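Putative rubredoxin reductase (Rhodopseudomonas palustris, PDB 3FG2) probably transfers electrons from NADH through bound FAD to the ferredoxin that serves the CYP199A2 system. Local coordinates at residues A7-A12 with L31-K36; V103-A108 with S271-C276; I148-I153 with V168-L173. One frame throughout, in Å; residues are numbered along the deposited sequence.

Contact 1. Residues A7-A12 with L31-K36. With FAD (flavin-adenine dinucleotide), chain B.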
loop_
_atom_site.group_PDB
_atom_site.type_symbol
_atom_site.label_atom_id
_atom_site.label_comp_id
_atom_site.label_asym_id
_atom_site.label_seq_id
_atom_site.Cartn_x
_atom_site.Cartn_y
_atom_site.Cartn_z
ATOM N N ALA A 7 17.939 4.021 0.773
ATOM C CA ALA A 7 17.469 3.910 2.156
ATOM C C ALA A 7 16.075 3.306 2.175
ATOM O O ALA A 7 15.095 3.988 1.880
ATOM C CB ALA A 7 17.439 5.281 2.800
ATOM N N GLY A 8 15.991 2.033 2.541
ATOM C CA GLY A 8 14.708 1.351 2.562
ATOM C C GLY A 8 14.762 0.262 1.510
ATOM O O GLY A 8 14.990 0.552 0.335
ATOM N N ALA A 9 14.568 -0.988 1.923
ATOM C CA ALA A 9 14.630 -2.114 0.996
ATOM C C ALA A 9 13.311 -2.868 0.851
ATOM O O ALA A 9 13.272 -4.096 0.964
ATOM C CB ALA A 9 15.733 -3.079 1.423
ATOM N N GLY A 10 12.235 -2.117 0.621
ATOM C CA GLY A 10 10.928 -2.714 0.418
ATOM C C GLY A 10 10.717 -2.752 -1.086
ATOM O O GLY A 10 11.696 -2.817 -1.835
ATOM N N HIS A 11 9.472 -2.685 -1.549
ATOM C CA HIS A 11 9.233 -2.719 -2.986
ATOM C C HIS A 11 10.040 -1.693 -3.777
ATOM O O HIS A 11 10.808 -2.062 -4.655
ATOM C CB HIS A 11 7.745 -2.561 -3.298
ATOM C CG HIS A 11 6.955 -3.815 -3.087
ATOM N ND1 HIS A 11 6.446 -4.177 -1.860
ATOM C CD2 HIS A 11 6.639 -4.822 -3.938
ATOM C CE1 HIS A 11 5.850 -5.353 -1.960
ATOM N NE2 HIS A 11 5.954 -5.767 -3.210
ATOM N N ALA A 12 9.873 -0.412 -3.471
ATOM C CA ALA A 12 10.600 0.639 -4.188
ATOM C C ALA A 12 12.131 0.551 -4.060
ATOM O O ALA A 12 12.854 0.695 -5.051
ATOM C CB ALA A 12 10.117 2.014 -3.724
ATOM N N LEU A 31 22.138 -0.980 -0.567
ATOM C CA LEU A 31 20.733 -1.034 -0.181
ATOM C C LEU A 31 20.597 -1.194 1.331
ATOM O O LEU A 31 20.768 -2.288 1.857
ATOM C CB LEU A 31 20.057 -2.223 -0.873
ATOM C CG LEU A 31 18.643 -2.086 -1.447
ATOM C CD1 LEU A 31 18.039 -3.483 -1.588
ATOM C CD2 LEU A 31 17.773 -1.226 -0.542
ATOM N N ILE A 32 20.280 -0.108 2.026
ATOM C CA ILE A 32 20.124 -0.147 3.481
ATOM C C ILE A 32 18.792 -0.789 3.869
ATOM O O ILE A 32 17.723 -0.250 3.578
ATOM C CB ILE A 32 20.193 1.272 4.057
ATOM C CG1 ILE A 32 21.500 1.923 3.607
ATOM C CG2 ILE A 32 20.091 1.230 5.582
ATOM C CD1 ILE A 32 21.498 3.430 3.677
ATOM N N ASN A 33 18.868 -1.938 4.533
ATOM C CA ASN A 33 17.678 -2.679 4.937
ATOM C C ASN A 33 17.565 -2.792 6.458
ATOM O O ASN A 33 18.323 -3.538 7.082
ATOM C CB ASN A 33 17.730 -4.070 4.291
ATOM C CG ASN A 33 16.521 -4.911 4.616
ATOM O OD1 ASN A 33 15.427 -4.386 4.839
ATOM N ND2 ASN A 33 16.703 -6.235 4.624
ATOM N N ASP A 34 16.613 -2.068 7.052
ATOM C CA ASP A 34 16.442 -2.082 8.508
ATOM C C ASP A 34 15.555 -3.187 9.078
ATOM O O ASP A 34 15.096 -3.088 10.216
ATOM C CB ASP A 34 15.922 -0.730 9.007
ATOM C CG ASP A 34 14.455 -0.523 8.701
ATOM O OD1 ASP A 34 13.894 0.512 9.125
ATOM O OD2 ASP A 34 13.859 -1.397 8.036
ATOM N N GLU A 35 15.307 -4.238 8.302
ATOM C CA GLU A 35 14.492 -5.339 8.795
ATOM C C GLU A 35 15.280 -6.634 8.725
ATOM O O GLU A 35 16.064 -6.835 7.805
ATOM C CB GLU A 35 13.208 -5.493 7.978
ATOM C CG GLU A 35 12.209 -4.361 8.108
ATOM C CD GLU A 35 10.853 -4.737 7.524
ATOM O OE1 GLU A 35 10.226 -3.875 6.879
ATOM O OE2 GLU A 35 10.410 -5.896 7.719
ATOM N N LYS A 36 15.057 -7.511 9.700
ATOM C CA LYS A 36 15.740 -8.801 9.759
ATOM C C LYS A 36 15.189 -9.782 8.729
ATOM O O LYS A 36 14.874 -10.931 9.053
ATOM C CB LYS A 36 15.604 -9.417 11.157
ATOM C CG LYS A 36 16.371 -8.696 12.257
ATOM C CD LYS A 36 16.238 -9.439 13.584
ATOM C CE LYS A 36 17.027 -8.754 14.689
ATOM N NZ LYS A 36 18.492 -8.746 14.414
HETATM P PA FAD B . 7.758 -0.492 1.820
HETATM O O1A FAD B . 6.971 -0.252 3.058
HETATM O O2A FAD B . 7.625 -1.642 1.117
HETATM O O5B FAD B . 9.168 -0.597 2.425
HETATM C C5B FAD B . 9.799 0.436 3.247
HETATM C C4B FAD B . 11.042 -0.261 3.842
HETATM O O4B FAD B . 11.956 0.806 4.301
HETATM C C3B FAD B . 10.784 -1.144 5.077
HETATM O O3B FAD B . 11.371 -2.407 5.071
HETATM C C2B FAD B . 11.168 -0.223 6.201
HETATM O O2B FAD B . 11.422 -0.884 7.402
HETATM C C1B FAD B . 12.408 0.404 5.635
HETATM N N9A FAD B . 12.856 1.666 6.227
HETATM C C8A FAD B . 12.068 2.684 6.701
HETATM N N7A FAD B . 12.772 3.700 7.187
HETATM C C5A FAD B . 14.077 3.338 7.027
HETATM C C6A FAD B . 15.342 4.028 7.368
HETATM N N6A FAD B . 15.412 5.211 7.933
HETATM N N1A FAD B . 16.487 3.329 7.045
HETATM C C2A FAD B . 16.460 2.089 6.452
HETATM N N3A FAD B . 15.351 1.391 6.110
HETATM C C4A FAD B . 14.179 2.058 6.418
HETATM N N1 FAD B . -0.317 -2.692 -2.778
HETATM C C2 FAD B . -0.896 -3.173 -3.879
HETATM O O2 FAD B . -0.825 -2.596 -4.922
HETATM N N3 FAD B . -1.630 -4.404 -3.875
HETATM C C4 FAD B . -1.768 -5.160 -2.724
HETATM O O4 FAD B . -2.394 -6.204 -2.760
HETATM C C4X FAD B . -1.135 -4.646 -1.513
HETATM N N5 FAD B . -1.228 -5.346 -0.357
HETATM C C5X FAD B . -0.609 -4.837 0.770
HETATM C C6 FAD B . -0.706 -5.593 1.972
HETATM C C7 FAD B . -0.115 -5.170 3.145
HETATM C C7M FAD B . -0.249 -6.013 4.398
HETATM C C8 FAD B . 0.634 -3.908 3.169
HETATM C C8M FAD B . 1.310 -3.384 4.417
HETATM C C9 FAD B . 0.733 -3.147 1.985
HETATM C C9A FAD B . 0.124 -3.600 0.790
HETATM N N10 FAD B . 0.199 -2.874 -0.472
HETATM C C10 FAD B . -0.400 -3.367 -1.597
HETATM C "C1'" FAD B . 0.958 -1.598 -0.476
HETATM C "C2'" FAD B . 2.445 -1.852 -0.870
HETATM O "O2'" FAD B . 2.976 -2.816 0.012
HETATM C "C3'" FAD B . 3.185 -0.534 -0.764
HETATM O "O3'" FAD B . 2.633 0.398 -1.686
HETATM C "C4'" FAD B . 4.657 -0.743 -1.074
HETATM O "O4'" FAD B . 5.240 -1.698 -0.149
HETATM C "C5'" FAD B . 5.366 0.584 -0.952
HETATM O "O5'" FAD B . 6.896 0.318 -1.238
HETATM P P FAD B . 7.932 1.119 -0.503
HETATM O O1P FAD B . 9.252 0.560 -1.106
HETATM O O2P FAD B . 7.772 2.500 -0.610
HETATM O O3P FAD B . 7.883 0.821 0.932
HETATM O O HOH W 1 14.166 -2.218 4.495
#
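A9 carries the apolar contact. Its CB presses on L31 CD2 at a tight 3.4 Å and meets N33 CB at 3.6 Å. Beside it, G8 N donates to I32 O at 3.0 Å. A water accepts from A9 N, donates to N33 OD1 and is hydrogen-bonded to FAD O3B. N33 ND2 is held by H37 O, which fixes the turn of the amide. The segments belong to the beta-alpha-beta unit of strand 4-7, helix 11-22 and strand 29-32, which opens the Rossmann-type FAD domain. G8 and G10 belong to its GxGxxG turn, and a CB on either would strike the cofactor. At the start of the helix, A12 N donates to FAD O1P at 2.6 Å. Just past strand 29-32, two acids hold the hydroxyls of the adenosine ribose: FAD O2B donates to D34 OD2 at 2.6 Å and FAD O3B to E35 OE1 at 2.6 Å. R78 forms a salt bridge with the other oxygen, D34 OD1. An alanine in place of D34 would probably leave O2B without its acceptor and R78 without its salt-bridge partner. E35 is steadied by R42 at OE1 and by Y40 at OE2.

Contact 2. Residues V103-A108 with S271-C276; sequences VLATGA and SAIGDC. With FAD (flavin-adenine dinucleotide), chain B.
I273 brings its side chain against V103 and A105. Its CD1 lies 3.8 Å from V103 CG1, the two side chains crossing at a slant. Its CG1 lies 3.8 Å from A105 CB. I273 CG1 stands between the backbone N and the carbonyl carbon (chi1 58°), and this turn brings the chain toward A105. Helix 11-22 packs on the same isoleucine through A12 and V16. L104 and A272 point to the sheet face that does not carry V103 and S271, and there they meet more loosely, CB to CB. Past the strands, C276 packs against the T106-G107 loop: its CB is 3.3 Å from G107 O and 3.4 Å from T106 OG1.

The two strands run parallel and form one edge of the five-stranded sheet of the FAD domain. L104 N donates to S271 O and I273 N to L104 O in nearly straight bonds, the second almost in line with the carbonyl bond of L104. Beyond them the strands give way to loops carrying the sequences ATG and GD, both familiar cofactor-binding signatures of this reductase family.

T106 places CB and CG2 each 3.6 Å from N7A of the adenine. G107 and G274 have no side chain, and a CB on either would run into the pyrophosphate. D275 N donates to FAD O2P at 3.0 Å. Its carboxylate turns to the ribityl chain, where FAD O3' donates to OD1 at 2.9 Å. One water accepts from G107 N and C276 N and donates to I273 O and FAD O2P, tying both segments to the phosphate. Another accepts from A108 N and lies within bonding distance of D275 OD2 and FAD O1A. Outside the pair, R289 holds the carbonyl of D275 and N242 the carbonyl of T106.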
loop_
_atom_site.group_PDB
_atom_site.type_symbol
_atom_site.label_atom_id
_atom_site.label_comp_id
_atom_site.label_asym_id
_atom_site.label_seq_id
_atom_site.Cartn_x
_atom_site.Cartn_y
_atom_site.Cartn_z
ATOM N N VAL A 103 18.830 7.758 -2.606
ATOM C CA VAL A 103 17.449 7.412 -2.924
ATOM C C VAL A 103 16.686 7.053 -1.646
ATOM O O VAL A 103 17.028 6.091 -0.953
ATOM C CB VAL A 103 17.382 6.214 -3.907
ATOM C CG1 VAL A 103 15.948 5.731 -4.052
ATOM C CG2 VAL A 103 17.929 6.623 -5.265
ATOM N N LEU A 104 15.658 7.837 -1.335
ATOM C CA LEU A 104 14.839 7.596 -0.147
ATOM C C LEU A 104 13.623 6.757 -0.517
ATOM O O LEU A 104 12.791 7.175 -1.326
ATOM C CB LEU A 104 14.379 8.919 0.470
ATOM C CG LEU A 104 15.521 9.815 0.954
ATOM C CD1 LEU A 104 14.969 11.104 1.542
ATOM C CD2 LEU A 104 16.350 9.049 1.990
ATOM N N ALA A 105 13.547 5.566 0.069
ATOM C CA ALA A 105 12.449 4.637 -0.173
ATOM C C ALA A 105 12.100 4.036 1.182
ATOM O O ALA A 105 12.060 2.817 1.353
ATOM C CB ALA A 105 12.890 3.550 -1.138
ATOM N N THR A 106 11.848 4.930 2.134
ATOM C CA THR A 106 11.539 4.584 3.514
ATOM C C THR A 106 10.101 4.159 3.761
ATOM O O THR A 106 9.755 3.766 4.875
ATOM C CB THR A 106 11.854 5.774 4.437
ATOM O OG1 THR A 106 11.187 6.945 3.947
ATOM C CG2 THR A 106 13.352 6.038 4.470
ATOM N N GLY A 107 9.266 4.248 2.730
ATOM C CA GLY A 107 7.878 3.858 2.871
ATOM C C GLY A 107 7.143 4.620 3.960
ATOM O O GLY A 107 7.438 5.788 4.231
ATOM N N ALA A 108 6.181 3.945 4.583
ATOM C CA ALA A 108 5.378 4.532 5.649
ATOM C C ALA A 108 5.172 3.522 6.779
ATOM O O ALA A 108 5.230 2.314 6.553
ATOM C CB ALA A 108 4.039 4.980 5.093
ATOM N N SER A 271 16.771 11.650 -4.127
ATOM C CA SER A 271 15.445 11.360 -4.673
ATOM C C SER A 271 14.596 10.627 -3.643
ATOM O O SER A 271 15.120 10.037 -2.694
ATOM C CB SER A 271 15.555 10.479 -5.921
ATOM O OG SER A 271 16.116 11.191 -7.003
ATOM N N ALA A 272 13.283 10.665 -3.837
ATOM C CA ALA A 272 12.353 9.968 -2.946
ATOM C C ALA A 272 11.370 9.203 -3.825
ATOM O O ALA A 272 10.837 9.755 -4.786
ATOM C CB ALA A 272 11.612 10.960 -2.063
ATOM N N ILE A 273 11.142 7.933 -3.499
ATOM C CA ILE A 273 10.235 7.096 -4.275
ATOM C C ILE A 273 9.372 6.198 -3.383
ATOM O O ILE A 273 9.747 5.877 -2.248
ATOM C CB ILE A 273 11.015 6.167 -5.234
ATOM C CG1 ILE A 273 11.982 5.297 -4.427
ATOM C CG2 ILE A 273 11.761 6.982 -6.276
ATOM C CD1 ILE A 273 12.699 4.263 -5.248
ATOM N N GLY A 274 8.220 5.790 -3.916
ATOM C CA GLY A 274 7.334 4.909 -3.180
ATOM C C GLY A 274 6.344 5.575 -2.247
ATOM O O GLY A 274 5.979 6.733 -2.415
ATOM N N ASP A 275 5.904 4.824 -1.251
ATOM C CA ASP A 275 4.942 5.328 -0.288
ATOM C C ASP A 275 5.381 6.614 0.411
ATOM O O ASP A 275 4.540 7.424 0.792
ATOM C CB ASP A 275 4.655 4.258 0.764
ATOM C CG ASP A 275 3.719 3.174 0.260
ATOM O OD1 ASP A 275 3.445 3.121 -0.960
ATOM O OD2 ASP A 275 3.257 2.368 1.097
ATOM N N CYS A 276 6.689 6.810 0.564
ATOM C CA CYS A 276 7.193 7.992 1.263
ATOM C C CYS A 276 7.221 9.265 0.435
ATOM O O CYS A 276 7.393 10.359 0.983
ATOM C CB CYS A 276 8.605 7.729 1.805
ATOM S SG CYS A 276 9.959 7.890 0.582
HETATM P PA FAD B . 7.758 -0.492 1.820
HETATM O O1A FAD B . 6.971 -0.252 3.058
HETATM O O2A FAD B . 7.625 -1.642 1.117
HETATM O O5B FAD B . 9.168 -0.597 2.425
HETATM C C5B FAD B . 9.799 0.436 3.247
HETATM C C4B FAD B . 11.042 -0.261 3.842
HETATM O O4B FAD B . 11.956 0.806 4.301
HETATM C C3B FAD B . 10.784 -1.144 5.077
HETATM O O3B FAD B . 11.371 -2.407 5.071
HETATM C C2B FAD B . 11.168 -0.223 6.201
HETATM O O2B FAD B . 11.422 -0.884 7.402
HETATM C C1B FAD B . 12.408 0.404 5.635
HETATM N N9A FAD B . 12.856 1.666 6.227
HETATM C C8A FAD B . 12.068 2.684 6.701
HETATM N N7A FAD B . 12.772 3.700 7.187
HETATM C C5A FAD B . 14.077 3.338 7.027
HETATM C C6A FAD B . 15.342 4.028 7.368
HETATM N N6A FAD B . 15.412 5.211 7.933
HETATM N N1A FAD B . 16.487 3.329 7.045
HETATM C C2A FAD B . 16.460 2.089 6.452
HETATM N N3A FAD B . 15.351 1.391 6.110
HETATM C C4A FAD B . 14.179 2.058 6.418
HETATM N N1 FAD B . -0.317 -2.692 -2.778
HETATM C C2 FAD B . -0.896 -3.173 -3.879
HETATM O O2 FAD B . -0.825 -2.596 -4.922
HETATM N N3 FAD B . -1.630 -4.404 -3.875
HETATM C C4 FAD B . -1.768 -5.160 -2.724
HETATM O O4 FAD B . -2.394 -6.204 -2.760
HETATM C C4X FAD B . -1.135 -4.646 -1.513
HETATM N N5 FAD B . -1.228 -5.346 -0.357
HETATM C C5X FAD B . -0.609 -4.837 0.770
HETATM C C6 FAD B . -0.706 -5.593 1.972
HETATM C C7 FAD B . -0.115 -5.170 3.145
HETATM C C7M FAD B . -0.249 -6.013 4.398
HETATM C C8 FAD B . 0.634 -3.908 3.169
HETATM C C8M FAD B . 1.310 -3.384 4.417
HETATM C C9 FAD B . 0.733 -3.147 1.985
HETATM C C9A FAD B . 0.124 -3.600 0.790
HETATM N N10 FAD B . 0.199 -2.874 -0.472
HETATM C C10 FAD B . -0.400 -3.367 -1.597
HETATM C "C1'" FAD B . 0.958 -1.598 -0.476
HETATM C "C2'" FAD B . 2.445 -1.852 -0.870
HETATM O "O2'" FAD B . 2.976 -2.816 0.012
HETATM C "C3'" FAD B . 3.185 -0.534 -0.764
HETATM O "O3'" FAD B . 2.633 0.398 -1.686
HETATM C "C4'" FAD B . 4.657 -0.743 -1.074
HETATM O "O4'" FAD B . 5.240 -1.698 -0.149
HETATM C "C5'" FAD B . 5.366 0.584 -0.952
HETATM O "O5'" FAD B . 6.896 0.318 -1.238
HETATM P P FAD B . 7.932 1.119 -0.503
HETATM O O1P FAD B . 9.252 0.560 -1.106
HETATM O O2P FAD B . 7.772 2.500 -0.610
HETATM O O3P FAD B . 7.883 0.821 0.932
HETATM O O HOH W 2 8.923 4.606 0.148
HETATM O O HOH W 3 5.002 1.583 3.436
#

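Contact 3. Residues I148-I153 with V168-L173; sequences IGAGFI and VDVVEL. With FAD (flavin-adenine dinucleotide), chain B.
I148 and V171 are parallel bridge partners, and G149 N donates to V171 O at 2.8 Å. The same carbonyl oxygen receives a CA-H...O contact from I148 CA. I148 and V171 share one sheet face, where CG2 of the isoleucine loosely meets CG1 of the valine at 4.4 Å. The main side-chain contact is made by E172. Its CG is anti to the backbone N (chi1 172°), and a bend at chi2 (58°) swings the carboxylate back toward the turn. There A150 N donates to OE2 at 2.9 Å, nearly along the C-O axis. E172 OE1 accepts from A174 N, so the carboxylate is gripped at both oxygens. A150 CB rests against E172 CB at 3.8 Å and also reaches V170 CG1.

At G149 phi is 115°, and a side chain there would press against the carbonyl O of I148. G149 and G151, the latter at the N-cap of the next helix, fit a second GxGxxG turn of Rossmann type. An acidic residue at the C-terminal end of the second strand is consistent with the place where related reductases hold the adenosine and pyrophosphate of NADH. I153, early in helix 152-163, sends CD1 to the flavin at 3.7 Å from C8. The contact joins strands 144-148 and 167-171 within a five-stranded parallel sheet. Strand 232-235 flanks the first and strand 200-202 the second, while helix 152-163 crosses over from one to the other.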
loop_
_atom_site.group_PDB
_atom_site.type_symbol
_atom_site.label_atom_id
_atom_site.label_comp_id
_atom_site.label_asym_id
_atom_site.label_seq_id
_atom_site.Cartn_x
_atom_site.Cartn_y
_atom_site.Cartn_z
ATOM N N ILE A 148 -10.394 -2.746 13.569
ATOM C CA ILE A 148 -10.639 -1.309 13.511
ATOM C C ILE A 148 -10.001 -0.778 12.237
ATOM O O ILE A 148 -8.779 -0.771 12.107
ATOM C CB ILE A 148 -10.006 -0.560 14.716
ATOM C CG1 ILE A 148 -10.450 -1.206 16.036
ATOM C CG2 ILE A 148 -10.407 0.913 14.671
ATOM C CD1 ILE A 148 -9.800 -0.607 17.289
ATOM N N GLY A 149 -10.834 -0.326 11.305
ATOM C CA GLY A 149 -10.332 0.201 10.048
ATOM C C GLY A 149 -10.770 -0.667 8.885
ATOM O O GLY A 149 -10.227 -1.755 8.680
ATOM N N ALA A 150 -11.752 -0.195 8.125
ATOM C CA ALA A 150 -12.265 -0.961 6.996
ATOM C C ALA A 150 -11.528 -0.683 5.685
ATOM O O ALA A 150 -12.144 -0.569 4.628
ATOM C CB ALA A 150 -13.758 -0.699 6.826
ATOM N N GLY A 151 -10.210 -0.566 5.764
ATOM C CA GLY A 151 -9.424 -0.339 4.569
ATOM C C GLY A 151 -9.187 -1.688 3.920
ATOM O O GLY A 151 -9.674 -2.705 4.427
ATOM N N PHE A 152 -8.454 -1.714 2.810
ATOM C CA PHE A 152 -8.178 -2.971 2.119
ATOM C C PHE A 152 -7.613 -4.039 3.050
ATOM O O PHE A 152 -8.139 -5.148 3.144
ATOM C CB PHE A 152 -7.173 -2.767 0.979
ATOM C CG PHE A 152 -7.678 -1.916 -0.138
ATOM C CD1 PHE A 152 -8.921 -2.166 -0.716
ATOM C CD2 PHE A 152 -6.901 -0.872 -0.636
ATOM C CE1 PHE A 152 -9.382 -1.394 -1.771
ATOM C CE2 PHE A 152 -7.357 -0.091 -1.696
ATOM C CZ PHE A 152 -8.603 -0.357 -2.262
ATOM N N ILE A 153 -6.527 -3.697 3.733
ATOM C CA ILE A 153 -5.868 -4.641 4.617
ATOM C C ILE A 153 -6.796 -5.203 5.684
ATOM O O ILE A 153 -6.855 -6.412 5.886
ATOM C CB ILE A 153 -4.639 -3.990 5.276
ATOM C CG1 ILE A 153 -3.668 -3.540 4.183
ATOM C CG2 ILE A 153 -3.959 -4.986 6.225
ATOM C CD1 ILE A 153 -2.494 -2.743 4.683
ATOM N N VAL A 168 -15.772 -12.202 14.032
ATOM C CA VAL A 168 -15.207 -10.966 13.517
ATOM C C VAL A 168 -16.136 -9.765 13.495
ATOM O O VAL A 168 -17.239 -9.828 12.957
ATOM C CB VAL A 168 -14.684 -11.164 12.078
ATOM C CG1 VAL A 168 -14.021 -9.886 11.583
ATOM C CG2 VAL A 168 -13.715 -12.318 12.036
ATOM N N ASP A 169 -15.665 -8.666 14.078
ATOM C CA ASP A 169 -16.404 -7.409 14.099
ATOM C C ASP A 169 -15.501 -6.329 13.519
ATOM O O ASP A 169 -14.357 -6.160 13.950
ATOM C CB ASP A 169 -16.820 -7.028 15.523
ATOM C CG ASP A 169 -18.059 -7.767 15.981
ATOM O OD1 ASP A 169 -17.948 -8.913 16.463
ATOM O OD2 ASP A 169 -19.157 -7.207 15.842
ATOM N N VAL A 170 -16.017 -5.611 12.527
ATOM C CA VAL A 170 -15.266 -4.546 11.871
ATOM C C VAL A 170 -15.799 -3.169 12.251
ATOM O O VAL A 170 -16.974 -2.864 12.048
ATOM C CB VAL A 170 -15.310 -4.693 10.336
ATOM C CG1 VAL A 170 -14.631 -3.496 9.685
ATOM C CG2 VAL A 170 -14.622 -5.986 9.916
ATOM N N VAL A 171 -14.915 -2.346 12.800
ATOM C CA VAL A 171 -15.250 -0.997 13.233
ATOM C C VAL A 171 -14.711 0.065 12.268
ATOM O O VAL A 171 -13.498 0.214 12.113
ATOM C CB VAL A 171 -14.672 -0.731 14.643
ATOM C CG1 VAL A 171 -14.810 0.744 15.006
ATOM C CG2 VAL A 171 -15.388 -1.608 15.661
ATOM N N GLU A 172 -15.623 0.790 11.625
ATOM C CA GLU A 172 -15.268 1.855 10.684
ATOM C C GLU A 172 -15.988 3.154 11.052
ATOM O O GLU A 172 -17.186 3.147 11.348
ATOM C CB GLU A 172 -15.642 1.466 9.251
ATOM C CG GLU A 172 -15.468 2.605 8.252
ATOM C CD GLU A 172 -14.040 3.139 8.207
ATOM O OE1 GLU A 172 -13.860 4.342 7.904
ATOM O OE2 GLU A 172 -13.096 2.362 8.464
ATOM N N LEU A 173 -15.260 4.268 11.022
ATOM C CA LEU A 173 -15.849 5.562 11.363
ATOM C C LEU A 173 -16.745 6.097 10.248
ATOM O O LEU A 173 -17.752 6.752 10.515
ATOM C CB LEU A 173 -14.758 6.591 11.686
ATOM C CG LEU A 173 -15.289 7.982 12.065
ATOM C CD1 LEU A 173 -16.278 7.849 13.223
ATOM C CD2 LEU A 173 -14.128 8.915 12.439
HETATM P PA FAD B . 7.758 -0.492 1.820
HETATM O O1A FAD B . 6.971 -0.252 3.058
HETATM O O2A FAD B . 7.625 -1.642 1.117
HETATM O O5B FAD B . 9.168 -0.597 2.425
HETATM C C5B FAD B . 9.799 0.436 3.247
HETATM C C4B FAD B . 11.042 -0.261 3.842
HETATM O O4B FAD B . 11.956 0.806 4.301
HETATM C C3B FAD B . 10.784 -1.144 5.077
HETATM O O3B FAD B . 11.371 -2.407 5.071
HETATM C C2B FAD B . 11.168 -0.223 6.201
HETATM O O2B FAD B . 11.422 -0.884 7.402
HETATM C C1B FAD B . 12.408 0.404 5.635
HETATM N N9A FAD B . 12.856 1.666 6.227
HETATM C C8A FAD B . 12.068 2.684 6.701
HETATM N N7A FAD B . 12.772 3.700 7.187
HETATM C C5A FAD B . 14.077 3.338 7.027
HETATM C C6A FAD B . 15.342 4.028 7.368
HETATM N N6A FAD B . 15.412 5.211 7.933
HETATM N N1A FAD B . 16.487 3.329 7.045
HETATM C C2A FAD B . 16.460 2.089 6.452
HETATM N N3A FAD B . 15.351 1.391 6.110
HETATM C C4A FAD B . 14.179 2.058 6.418
HETATM N N1 FAD B . -0.317 -2.692 -2.778
HETATM C C2 FAD B . -0.896 -3.173 -3.879
HETATM O O2 FAD B . -0.825 -2.596 -4.922
HETATM N N3 FAD B . -1.630 -4.404 -3.875
HETATM C C4 FAD B . -1.768 -5.160 -2.724
HETATM O O4 FAD B . -2.394 -6.204 -2.760
HETATM C C4X FAD B . -1.135 -4.646 -1.513
HETATM N N5 FAD B . -1.228 -5.346 -0.357
HETATM C C5X FAD B . -0.609 -4.837 0.770
HETATM C C6 FAD B . -0.706 -5.593 1.972
HETATM C C7 FAD B . -0.115 -5.170 3.145
HETATM C C7M FAD B . -0.249 -6.013 4.398
HETATM C C8 FAD B . 0.634 -3.908 3.169
HETATM C C8M FAD B . 1.310 -3.384 4.417
HETATM C C9 FAD B . 0.733 -3.147 1.985
HETATM C C9A FAD B . 0.124 -3.600 0.790
HETATM N N10 FAD B . 0.199 -2.874 -0.472
HETATM C C10 FAD B . -0.400 -3.367 -1.597
HETATM C "C1'" FAD B . 0.958 -1.598 -0.476
HETATM C "C2'" FAD B . 2.445 -1.852 -0.870
HETATM O "O2'" FAD B . 2.976 -2.816 0.012
HETATM C "C3'" FAD B . 3.185 -0.534 -0.764
HETATM O "O3'" FAD B . 2.633 0.398 -1.686
HETATM C "C4'" FAD B . 4.657 -0.743 -1.074
HETATM O "O4'" FAD B . 5.240 -1.698 -0.149
HETATM C "C5'" FAD B . 5.366 0.584 -0.952
HETATM O "O5'" FAD B . 6.896 0.318 -1.238
HETATM P P FAD B . 7.932 1.119 -0.503
HETATM O O1P FAD B . 9.252 0.560 -1.106
HETATM O O2P FAD B . 7.772 2.500 -0.610
HETATM O O3P FAD B . 7.883 0.821 0.932
#

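From the N terminus, contact 1 closes first: it links strand 4-7 to strand 29-32 across helix 11-22. Contact 2 opens later and spans a far longer stretch, bringing strand 270-272 back beside strand 101-104. Contact 3 falls within that stretch. It closes a short beta-alpha-beta unit of its own in the second parallel sheet. No two of the loops cross. Contacts 1 and 2 share a sheet and touch, since A7 is probably hydrogen-bonded to both V103 and A105. Contact 3 lies about 29 Å from contact 1 and 27 Å from contact 2, centre to centre. FAD spans the gap and touches all three.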